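ABC transporter, substrate binding protein (PDB 3C9H) probably captures a solute in the periplasm and delivers it to the membrane permease of an ABC importer, and binds a magnesium ion in the crystal. Local coordinates at residues Q34-E44 with D60-T70; S216-S224 with I234-W242. All coordinates share one frame; numbering follows the deposited sequence.

Two kinds of secondary-structure pairing converge on one ligand site. Interaction 1 joins neighbouring parallel strands, and regular backbone hydrogen bonds do most of the work; its Gln34 and Asp60 end is exposed, while the Ser41 and Thr70 end is buried against citrate. Interaction 2, a buried contact, packs helix 216-224 against the end of strand 230-235 and the helix that follows it, chiefly through apolar side chains, with a single hydrogen bond between its segments. Their centres lie about 22 Å apart, yet they meet where Tyr238 OH probably hydrogen-bonds Asp43 N, 3.2 Å away. Each offers citrate a backbone N-H from the start of a helix; interaction 1 adds the protein ligands of the magnesium, interaction 2 a tyrosine hydroxyl.

Interaction 1. Residues Q34-E44 with D60-T70; sequences QTLVVYSSLDE and DIAVHYEDMLT. With MG (magnesium ion), chain C; CIT (citric acid), chain D.
Leu36, Val38 and Ser40 each bond to residues 62-68 through both backbone N and O, the pattern that defines parallel strand pairing. Seven such bonds run from Ala62 N to Gln34 O at one end to Met68 N to Ser40 O at the other, and the strands twist by 20°.

Among the polar side chains, Tyr65 carries the most. With CG anti to the backbone N (chi1 -172°), its ring reaches along the sheet to the end of strand 35-40. There the hydroxyl accepts from Ser40 OG at 2.7 Å and donates to Leu42 O at 2.6 Å, the carbonyl lying at the ring edge. Ser40 OG in turn receives Leu42 N, an ST turn, so the buried hydroxyls brace the bend after the strand. Asp67 OD2 takes Glu44 N at 3.0 Å from above its carboxylate plane, tying down the first turn of helix 44-57.

These strands and that helix form a beta-alpha-beta unit of the periplasmic binding protein fold, whose strand ends line the ligand site. Magnesium is held there by Ser41 O and by Asp43 OD1, each at 2.3 Å, together with citrate O2 and O7 and a water. Citrate, probably from the crystallisation liquor, also takes Thr70 N at O4 and Thr70 OG1 at O3, 2.7 Å away.

Apolar contacts occur on both faces. Val38 CG1 lies 3.9 Å from Tyr65 CD1; on the side of the sheet that carries Tyr39, Met68 bends at chi3 (71°) to set CE 3.5 Å from Tyr39 CG. Its SD, 4.7 Å from the Tyr39 ring centroid, makes an oblique Met-aromatic contact. The Tyr39 hydroxyl goes on to Glu80, and Glu66 pairs with Arg76.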
loop_
_atom_site.group_PDB
_atom_site.type_symbol
_atom_site.label_atom_id
_atom_site.label_comp_id
_atom_site.label_asym_id
_atom_site.label_seq_id
_atom_site.Cartn_x
_atom_site.Cartn_y
_atom_site.Cartn_z
ATOM N N GLN A 34 9.197 -26.290 -10.534
ATOM C CA GLN A 34 9.774 -25.002 -10.121
ATOM C C GLN A 34 8.694 -24.089 -9.540
ATOM O O GLN A 34 7.733 -23.746 -10.233
ATOM C CB GLN A 34 10.482 -24.318 -11.289
ATOM C CG GLN A 34 11.995 -24.591 -11.387
ATOM C CD GLN A 34 12.730 -23.507 -12.179
ATOM O OE1 GLN A 34 12.601 -23.411 -13.409
ATOM N NE2 GLN A 34 13.495 -22.673 -11.473
ATOM N N THR A 35 8.836 -23.746 -8.263
ATOM C CA THR A 35 7.875 -22.917 -7.567
ATOM C C THR A 35 8.492 -21.550 -7.209
ATOM O O THR A 35 9.543 -21.458 -6.557
ATOM C CB THR A 35 7.333 -23.650 -6.314
ATOM O OG1 THR A 35 6.790 -24.924 -6.716
ATOM C CG2 THR A 35 6.246 -22.856 -5.599
ATOM N N LEU A 36 7.832 -20.503 -7.682
ATOM C CA LEU A 36 8.092 -19.117 -7.268
ATOM C C LEU A 36 7.445 -18.857 -5.913
ATOM O O LEU A 36 6.245 -19.104 -5.710
ATOM C CB LEU A 36 7.502 -18.145 -8.301
ATOM C CG LEU A 36 7.524 -16.664 -7.947
ATOM C CD1 LEU A 36 8.970 -16.092 -8.074
ATOM C CD2 LEU A 36 6.521 -15.915 -8.786
ATOM N N VAL A 37 8.228 -18.351 -4.982
ATOM C CA VAL A 37 7.713 -17.988 -3.685
ATOM C C VAL A 37 7.652 -16.454 -3.598
ATOM O O VAL A 37 8.655 -15.778 -3.809
ATOM C CB VAL A 37 8.546 -18.557 -2.536
ATOM C CG1 VAL A 37 8.001 -18.072 -1.209
ATOM C CG2 VAL A 37 8.526 -20.129 -2.589
ATOM N N VAL A 38 6.477 -15.936 -3.265
ATOM C CA VAL A 38 6.233 -14.482 -3.167
ATOM C C VAL A 38 5.777 -14.126 -1.752
ATOM O O VAL A 38 4.832 -14.727 -1.241
ATOM C CB VAL A 38 5.142 -14.038 -4.218
ATOM C CG1 VAL A 38 4.841 -12.543 -4.117
ATOM C CG2 VAL A 38 5.532 -14.473 -5.653
ATOM N N TYR A 39 6.446 -13.178 -1.089
ATOM C CA TYR A 39 5.862 -12.498 0.078
ATOM C C TYR A 39 5.315 -11.144 -0.358
ATOM O O TYR A 39 6.074 -10.288 -0.823
ATOM C CB TYR A 39 6.846 -12.266 1.209
ATOM C CG TYR A 39 7.557 -13.501 1.726
ATOM C CD1 TYR A 39 7.132 -14.788 1.400
ATOM C CD2 TYR A 39 8.686 -13.357 2.558
ATOM C CE1 TYR A 39 7.825 -15.900 1.894
ATOM C CE2 TYR A 39 9.367 -14.425 3.016
ATOM C CZ TYR A 39 8.931 -15.705 2.699
ATOM O OH TYR A 39 9.641 -16.776 3.194
ATOM N N SER A 40 4.010 -10.961 -0.210
ATOM C CA SER A 40 3.307 -9.768 -0.715
ATOM C C SER A 40 2.215 -9.260 0.195
ATOM O O SER A 40 1.554 -10.001 0.912
ATOM C CB SER A 40 2.754 -10.057 -2.097
ATOM O OG SER A 40 1.941 -9.015 -2.596
ATOM N N SER A 41 2.040 -7.952 0.203
ATOM C CA SER A 41 0.981 -7.361 0.976
ATOM C C SER A 41 -0.254 -7.110 0.126
ATOM O O SER A 41 -1.248 -6.658 0.659
ATOM C CB SER A 41 1.434 -6.071 1.643
ATOM O OG SER A 41 1.674 -5.026 0.697
ATOM N N LEU A 42 -0.170 -7.368 -1.179
ATOM C CA LEU A 42 -1.288 -7.166 -2.084
ATOM C C LEU A 42 -2.320 -8.253 -1.793
ATOM O O LEU A 42 -2.037 -9.455 -1.931
ATOM C CB LEU A 42 -0.847 -7.165 -3.551
ATOM C CG LEU A 42 -1.962 -6.962 -4.616
ATOM C CD1 LEU A 42 -2.719 -5.639 -4.465
ATOM C CD2 LEU A 42 -1.448 -7.070 -6.023
ATOM N N ASP A 43 -3.509 -7.838 -1.362
ATOM C CA ASP A 43 -4.559 -8.797 -0.970
ATOM C C ASP A 43 -4.764 -9.819 -2.091
ATOM O O ASP A 43 -4.959 -9.447 -3.271
ATOM C CB ASP A 43 -5.886 -8.096 -0.681
ATOM C CG ASP A 43 -5.844 -7.226 0.575
ATOM O OD1 ASP A 43 -4.764 -6.996 1.152
ATOM O OD2 ASP A 43 -6.922 -6.768 0.995
ATOM N N GLU A 44 -4.727 -11.097 -1.716
ATOM C CA GLU A 44 -4.688 -12.195 -2.687
ATOM C C GLU A 44 -5.750 -12.151 -3.780
ATOM O O GLU A 44 -5.415 -12.388 -4.931
ATOM C CB GLU A 44 -4.656 -13.548 -1.988
ATOM C CG GLU A 44 -4.412 -14.726 -2.936
ATOM C CD GLU A 44 -5.683 -15.337 -3.495
ATOM O OE1 GLU A 44 -6.789 -14.888 -3.096
ATOM O OE2 GLU A 44 -5.562 -16.291 -4.313
ATOM N N ASP A 60 5.129 -23.309 -17.122
ATOM C CA ASP A 60 5.862 -24.302 -16.322
ATOM C C ASP A 60 6.160 -23.864 -14.880
ATOM O O ASP A 60 6.817 -24.597 -14.137
ATOM C CB ASP A 60 7.193 -24.657 -17.014
ATOM C CG ASP A 60 7.006 -25.478 -18.291
ATOM O OD1 ASP A 60 5.997 -26.217 -18.398
ATOM O OD2 ASP A 60 7.893 -25.404 -19.179
ATOM N N ILE A 61 5.675 -22.696 -14.469
ATOM C CA ILE A 61 6.000 -22.169 -13.138
ATOM C C ILE A 61 4.834 -22.210 -12.173
ATOM O O ILE A 61 3.813 -21.580 -12.425
ATOM C CB ILE A 61 6.546 -20.706 -13.215
ATOM C CG1 ILE A 61 7.744 -20.632 -14.181
ATOM C CG2 ILE A 61 6.941 -20.222 -11.810
ATOM C CD1 ILE A 61 8.882 -21.600 -13.813
ATOM N N ALA A 62 5.012 -22.916 -11.056
ATOM C CA ALA A 62 4.083 -22.880 -9.940
ATOM C C ALA A 62 4.325 -21.589 -9.145
ATOM O O ALA A 62 5.448 -21.080 -9.144
ATOM C CB ALA A 62 4.274 -24.106 -9.040
ATOM N N VAL A 63 3.275 -21.055 -8.517
ATOM C CA VAL A 63 3.379 -19.820 -7.713
ATOM C C VAL A 63 2.858 -20.069 -6.305
ATOM O O VAL A 63 1.701 -20.427 -6.104
ATOM C CB VAL A 63 2.609 -18.643 -8.346
ATOM C CG1 VAL A 63 2.699 -17.392 -7.476
ATOM C CG2 VAL A 63 3.128 -18.364 -9.746
ATOM N N HIS A 64 3.740 -19.877 -5.337
ATOM C CA HIS A 64 3.434 -19.956 -3.929
ATOM C C HIS A 64 3.336 -18.523 -3.372
ATOM O O HIS A 64 4.358 -17.838 -3.133
ATOM C CB HIS A 64 4.542 -20.759 -3.255
ATOM C CG HIS A 64 4.341 -20.989 -1.796
ATOM N ND1 HIS A 64 4.243 -19.964 -0.883
ATOM C CD2 HIS A 64 4.296 -22.131 -1.078
ATOM C CE1 HIS A 64 4.101 -20.470 0.329
ATOM N NE2 HIS A 64 4.145 -21.783 0.238
ATOM N N TYR A 65 2.101 -18.062 -3.195
ATOM C CA TYR A 65 1.820 -16.672 -2.891
ATOM C C TYR A 65 1.435 -16.529 -1.443
ATOM O O TYR A 65 0.414 -17.064 -1.029
ATOM C CB TYR A 65 0.681 -16.138 -3.788
ATOM C CG TYR A 65 0.451 -14.651 -3.685
ATOM C CD1 TYR A 65 1.158 -13.752 -4.507
ATOM C CD2 TYR A 65 -0.487 -14.111 -2.774
ATOM C CE1 TYR A 65 0.922 -12.360 -4.448
ATOM C CE2 TYR A 65 -0.708 -12.719 -2.707
ATOM C CZ TYR A 65 0.008 -11.856 -3.546
ATOM O OH TYR A 65 -0.206 -10.466 -3.480
ATOM N N GLU A 66 2.248 -15.792 -0.686
ATOM C CA GLU A 66 1.973 -15.492 0.710
ATOM C C GLU A 66 1.596 -14.033 0.917
ATOM O O GLU A 66 2.405 -13.114 0.736
ATOM C CB GLU A 66 3.172 -15.859 1.612
ATOM C CG GLU A 66 3.696 -17.251 1.385
ATOM C CD GLU A 66 4.268 -17.912 2.648
ATOM O OE1 GLU A 66 4.031 -17.425 3.783
ATOM O OE2 GLU A 66 4.945 -18.954 2.488
ATOM N N ASP A 67 0.347 -13.845 1.326
ATOM C CA ASP A 67 -0.275 -12.561 1.584
ATOM C C ASP A 67 -0.097 -12.310 3.078
ATOM O O ASP A 67 -0.633 -13.024 3.923
ATOM C CB ASP A 67 -1.749 -12.641 1.128
ATOM C CG ASP A 67 -2.609 -11.457 1.537
ATOM O OD1 ASP A 67 -2.156 -10.523 2.236
ATOM O OD2 ASP A 67 -3.789 -11.471 1.136
ATOM N N MET A 68 0.653 -11.271 3.387
ATOM C CA MET A 68 1.008 -10.949 4.738
ATOM C C MET A 68 1.152 -9.440 4.946
ATOM O O MET A 68 1.282 -8.669 3.982
ATOM C CB MET A 68 2.296 -11.707 5.140
ATOM C CG MET A 68 3.606 -11.210 4.574
ATOM S SD MET A 68 5.084 -12.282 4.854
ATOM C CE MET A 68 4.671 -13.603 3.763
ATOM N N LEU A 69 1.133 -9.029 6.201
ATOM C CA LEU A 69 1.329 -7.607 6.551
ATOM C C LEU A 69 2.721 -7.131 6.167
ATOM O O LEU A 69 3.685 -7.912 6.208
ATOM C CB LEU A 69 1.081 -7.369 8.034
ATOM C CG LEU A 69 -0.349 -7.508 8.559
ATOM C CD1 LEU A 69 -0.342 -7.471 10.101
ATOM C CD2 LEU A 69 -1.273 -6.403 7.998
ATOM N N THR A 70 2.832 -5.851 5.824
ATOM C CA THR A 70 4.100 -5.262 5.354
ATOM C C THR A 70 5.241 -5.451 6.376
ATOM O O THR A 70 6.371 -5.776 6.030
ATOM C CB THR A 70 3.884 -3.763 5.014
ATOM O OG1 THR A 70 3.264 -3.088 6.119
ATOM C CG2 THR A 70 3.027 -3.577 3.741
HETATM MG MG MG C . -2.832 -6.326 2.251
HETATM C C1 CIT D . -1.541 -3.478 1.639
HETATM O O1 CIT D . -0.625 -3.325 0.782
HETATM O O2 CIT D . -2.613 -4.035 1.323
HETATM C C2 CIT D . -1.375 -2.953 3.040
HETATM C C3 CIT D . -1.997 -3.857 4.121
HETATM O O7 CIT D . -1.571 -5.239 3.920
HETATM C C4 CIT D . -1.553 -3.423 5.514
HETATM C C5 CIT D . -0.084 -3.590 5.741
HETATM O O3 CIT D . 0.608 -2.665 6.276
HETATM O O4 CIT D . 0.394 -4.693 5.435
HETATM C C6 CIT D . -3.534 -3.820 4.092
HETATM O O5 CIT D . -4.228 -4.856 3.902
HETATM O O6 CIT D . -4.142 -2.753 4.238
HETATM O O HOH W 1 8.457 -26.200 -12.824
HETATM O O HOH W 2 -2.686 -8.394 3.198
#

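Interaction 2. Residues S216-S224 with I234-W242; sequences SSAILERVS and ILGSYAADW. With CIT (citric acid), chain D.
Trp242 fits as a knob among Ser217, Leu220, Glu221 and Ser224 of the adjoining helix. Leu220 CB sits almost squarely over the five-membered ring, 3.7 Å from its centroid, in a CH-pi contact, while Ser224 OG meets the edge of the indole. The buried Leu220 methyls continue the packing, CD1 against Trp242 CD1 and Tyr238 CB, CD2 against Ala239. Deeper in, Ile219 CD1 and Ile234 CD1 are pressed to 3.4 Å, tighter than usual for two carbons.

Toward solvent the contact thins to the partly exposed indole of Trp242 against the backbone and CB of Glu221, whose carboxylate forms a salt bridge with Arg222 of the same helix, its hydrogen bond weak.

At the ligand end the chemistry becomes polar. Ser216 OG lies beside its own backbone N (chi1 -84°), turned to accept a nearly straight bond (175°) from Leu235 N; it also pairs with Tyr176. Ser216 N donates to citrate O6 at 2.9 Å, and Tyr238 OH to citrate O2 at 2.5 Å. A carboxylate met by a backbone N-H at a helix N terminus is consistent with anion recognition in the ligand sites of periplasmic binding proteins.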
loop_
_atom_site.group_PDB
_atom_site.type_symbol
_atom_site.label_atom_id
_atom_site.label_comp_id
_atom_site.label_asym_id
_atom_site.label_seq_id
_atom_site.Cartn_x
_atom_site.Cartn_y
_atom_site.Cartn_z
ATOM N N SER A 216 -6.773 -2.263 5.321
ATOM C CA SER A 216 -7.821 -1.478 4.692
ATOM C C SER A 216 -9.061 -2.317 4.560
ATOM O O SER A 216 -10.165 -1.816 4.784
ATOM C CB SER A 216 -7.408 -0.958 3.310
ATOM O OG SER A 216 -6.657 0.237 3.400
ATOM N N SER A 217 -8.892 -3.599 4.225
ATOM C CA SER A 217 -10.051 -4.475 4.008
ATOM C C SER A 217 -10.949 -4.572 5.249
ATOM O O SER A 217 -12.173 -4.564 5.111
ATOM C CB SER A 217 -9.632 -5.865 3.556
ATOM O OG SER A 217 -8.774 -6.419 4.528
ATOM N N ALA A 218 -10.360 -4.658 6.448
ATOM C CA ALA A 218 -11.144 -4.698 7.700
ATOM C C ALA A 218 -11.994 -3.426 7.863
ATOM O O ALA A 218 -13.145 -3.457 8.306
ATOM C CB ALA A 218 -10.230 -4.887 8.940
ATOM N N ILE A 219 -11.408 -2.297 7.525
ATOM C CA ILE A 219 -12.109 -1.025 7.646
ATOM C C ILE A 219 -13.189 -0.952 6.564
ATOM O O ILE A 219 -14.325 -0.636 6.851
ATOM C CB ILE A 219 -11.146 0.154 7.566
ATOM C CG1 ILE A 219 -10.195 0.157 8.778
ATOM C CG2 ILE A 219 -11.945 1.476 7.443
ATOM C CD1 ILE A 219 -8.999 1.137 8.641
ATOM N N LEU A 220 -12.846 -1.333 5.341
ATOM C CA LEU A 220 -13.805 -1.309 4.250
ATOM C C LEU A 220 -15.031 -2.164 4.531
ATOM O O LEU A 220 -16.158 -1.696 4.315
ATOM C CB LEU A 220 -13.132 -1.674 2.923
ATOM C CG LEU A 220 -12.264 -0.542 2.358
ATOM C CD1 LEU A 220 -11.305 -1.089 1.329
ATOM C CD2 LEU A 220 -13.122 0.599 1.766
ATOM N N GLU A 221 -14.849 -3.373 5.057
ATOM C CA GLU A 221 -16.026 -4.214 5.408
ATOM C C GLU A 221 -16.959 -3.519 6.387
ATOM O O GLU A 221 -18.164 -3.604 6.224
ATOM C CB GLU A 221 -15.679 -5.655 5.861
ATOM C CG GLU A 221 -14.551 -5.824 6.813
ATOM C CD GLU A 221 -13.968 -7.265 6.829
ATOM O OE1 GLU A 221 -13.258 -7.683 5.858
ATOM O OE2 GLU A 221 -14.191 -7.953 7.850
ATOM N N ARG A 222 -16.410 -2.781 7.343
ATOM C CA ARG A 222 -17.195 -2.136 8.391
ATOM C C ARG A 222 -17.868 -0.819 7.950
ATOM O O ARG A 222 -18.971 -0.485 8.414
ATOM C CB ARG A 222 -16.346 -1.945 9.640
ATOM C CG ARG A 222 -16.088 -3.280 10.392
ATOM C CD ARG A 222 -14.905 -3.193 11.347
ATOM N NE ARG A 222 -14.661 -4.476 12.011
ATOM C CZ ARG A 222 -14.162 -5.559 11.421
ATOM N NH1 ARG A 222 -13.796 -5.549 10.137
ATOM N NH2 ARG A 222 -14.014 -6.676 12.129
ATOM N N VAL A 223 -17.198 -0.073 7.077
ATOM C CA VAL A 223 -17.793 1.100 6.419
ATOM C C VAL A 223 -18.901 0.646 5.472
ATOM O O VAL A 223 -19.945 1.277 5.421
ATOM C CB VAL A 223 -16.726 1.974 5.676
ATOM C CG1 VAL A 223 -17.382 3.103 4.834
ATOM C CG2 VAL A 223 -15.741 2.583 6.717
ATOM N N SER A 224 -18.695 -0.479 4.793
ATOM C CA SER A 224 -19.614 -0.974 3.761
ATOM C C SER A 224 -21.010 -1.204 4.297
ATOM O O SER A 224 -21.992 -0.867 3.638
ATOM C CB SER A 224 -19.109 -2.295 3.157
ATOM O OG SER A 224 -19.713 -2.544 1.908
ATOM N N ILE A 234 -7.251 5.300 3.886
ATOM C CA ILE A 234 -7.545 3.985 3.366
ATOM C C ILE A 234 -6.957 3.909 1.960
ATOM O O ILE A 234 -6.908 4.914 1.260
ATOM C CB ILE A 234 -9.095 3.725 3.360
ATOM C CG1 ILE A 234 -9.647 3.972 4.773
ATOM C CG2 ILE A 234 -9.429 2.298 2.861
ATOM C CD1 ILE A 234 -8.926 3.187 5.877
ATOM N N LEU A 235 -6.517 2.713 1.552
ATOM C CA LEU A 235 -6.020 2.510 0.208
ATOM C C LEU A 235 -7.126 2.738 -0.834
ATOM O O LEU A 235 -8.136 2.047 -0.844
ATOM C CB LEU A 235 -5.364 1.131 0.067
ATOM C CG LEU A 235 -4.037 0.896 0.825
ATOM C CD1 LEU A 235 -3.543 -0.533 0.576
ATOM C CD2 LEU A 235 -2.949 1.944 0.451
ATOM N N GLY A 236 -6.909 3.702 -1.720
ATOM C CA GLY A 236 -7.916 4.085 -2.714
ATOM C C GLY A 236 -8.207 2.979 -3.705
ATOM O O GLY A 236 -9.318 2.840 -4.164
ATOM N N SER A 237 -7.186 2.193 -4.040
ATOM C CA SER A 237 -7.336 1.078 -4.973
ATOM C C SER A 237 -8.293 0.034 -4.406
ATOM O O SER A 237 -9.197 -0.413 -5.070
ATOM C CB SER A 237 -5.959 0.460 -5.237
ATOM O OG SER A 237 -5.239 0.316 -4.016
ATOM N N TYR A 238 -8.092 -0.338 -3.149
ATOM C CA TYR A 238 -8.944 -1.290 -2.463
ATOM C C TYR A 238 -10.334 -0.700 -2.289
ATOM O O TYR A 238 -11.326 -1.419 -2.426
ATOM C CB TYR A 238 -8.368 -1.609 -1.095
ATOM C CG TYR A 238 -7.076 -2.436 -1.082
ATOM C CD1 TYR A 238 -6.354 -2.713 -2.247
ATOM C CD2 TYR A 238 -6.588 -2.924 0.106
ATOM C CE1 TYR A 238 -5.160 -3.452 -2.202
ATOM C CE2 TYR A 238 -5.430 -3.665 0.158
ATOM C CZ TYR A 238 -4.717 -3.935 -1.005
ATOM O OH TYR A 238 -3.550 -4.663 -0.933
ATOM N N ALA A 239 -10.407 0.601 -1.997
ATOM C CA ALA A 239 -11.690 1.247 -1.804
ATOM C C ALA A 239 -12.486 1.195 -3.113
ATOM O O ALA A 239 -13.655 0.865 -3.094
ATOM C CB ALA A 239 -11.500 2.674 -1.316
ATOM N N ALA A 240 -11.841 1.511 -4.235
ATOM C CA ALA A 240 -12.482 1.426 -5.552
ATOM C C ALA A 240 -12.932 -0.004 -5.868
ATOM O O ALA A 240 -14.026 -0.198 -6.419
ATOM C CB ALA A 240 -11.580 1.988 -6.655
ATOM N N ASP A 241 -12.126 -0.999 -5.494
ATOM C CA ASP A 241 -12.503 -2.411 -5.662
ATOM C C ASP A 241 -13.741 -2.767 -4.871
ATOM O O ASP A 241 -14.673 -3.370 -5.411
ATOM C CB ASP A 241 -11.374 -3.348 -5.211
ATOM C CG ASP A 241 -11.705 -4.803 -5.479
ATOM O OD1 ASP A 241 -11.871 -5.150 -6.668
ATOM O OD2 ASP A 241 -11.824 -5.578 -4.505
ATOM N N TRP A 242 -13.748 -2.391 -3.592
ATOM C CA TRP A 242 -14.918 -2.573 -2.732
ATOM C C TRP A 242 -16.168 -1.896 -3.288
ATOM O O TRP A 242 -17.215 -2.543 -3.409
ATOM C CB TRP A 242 -14.668 -2.063 -1.309
ATOM C CG TRP A 242 -14.259 -3.153 -0.445
ATOM C CD1 TRP A 242 -13.000 -3.708 -0.363
ATOM C CD2 TRP A 242 -15.092 -3.904 0.426
ATOM N NE1 TRP A 242 -13.006 -4.757 0.537
ATOM C CE2 TRP A 242 -14.275 -4.898 1.035
ATOM C CE3 TRP A 242 -16.434 -3.817 0.788
ATOM C CZ2 TRP A 242 -14.772 -5.811 1.961
ATOM C CZ3 TRP A 242 -16.928 -4.727 1.709
ATOM C CH2 TRP A 242 -16.098 -5.711 2.286
HETATM C C1 CIT D . -1.541 -3.478 1.639
HETATM O O1 CIT D . -0.625 -3.325 0.782
HETATM O O2 CIT D . -2.613 -4.035 1.323
HETATM C C2 CIT D . -1.375 -2.953 3.040
HETATM C C3 CIT D . -1.997 -3.857 4.121
HETATM O O7 CIT D . -1.571 -5.239 3.920
HETATM C C4 CIT D . -1.553 -3.423 5.514
HETATM C C5 CIT D . -0.084 -3.590 5.741
HETATM O O3 CIT D . 0.608 -2.665 6.276
HETATM O O4 CIT D . 0.394 -4.693 5.435
HETATM C C6 CIT D . -3.534 -3.820 4.092
HETATM O O5 CIT D . -4.228 -4.856 3.902
HETATM O O6 CIT D . -4.142 -2.753 4.238
#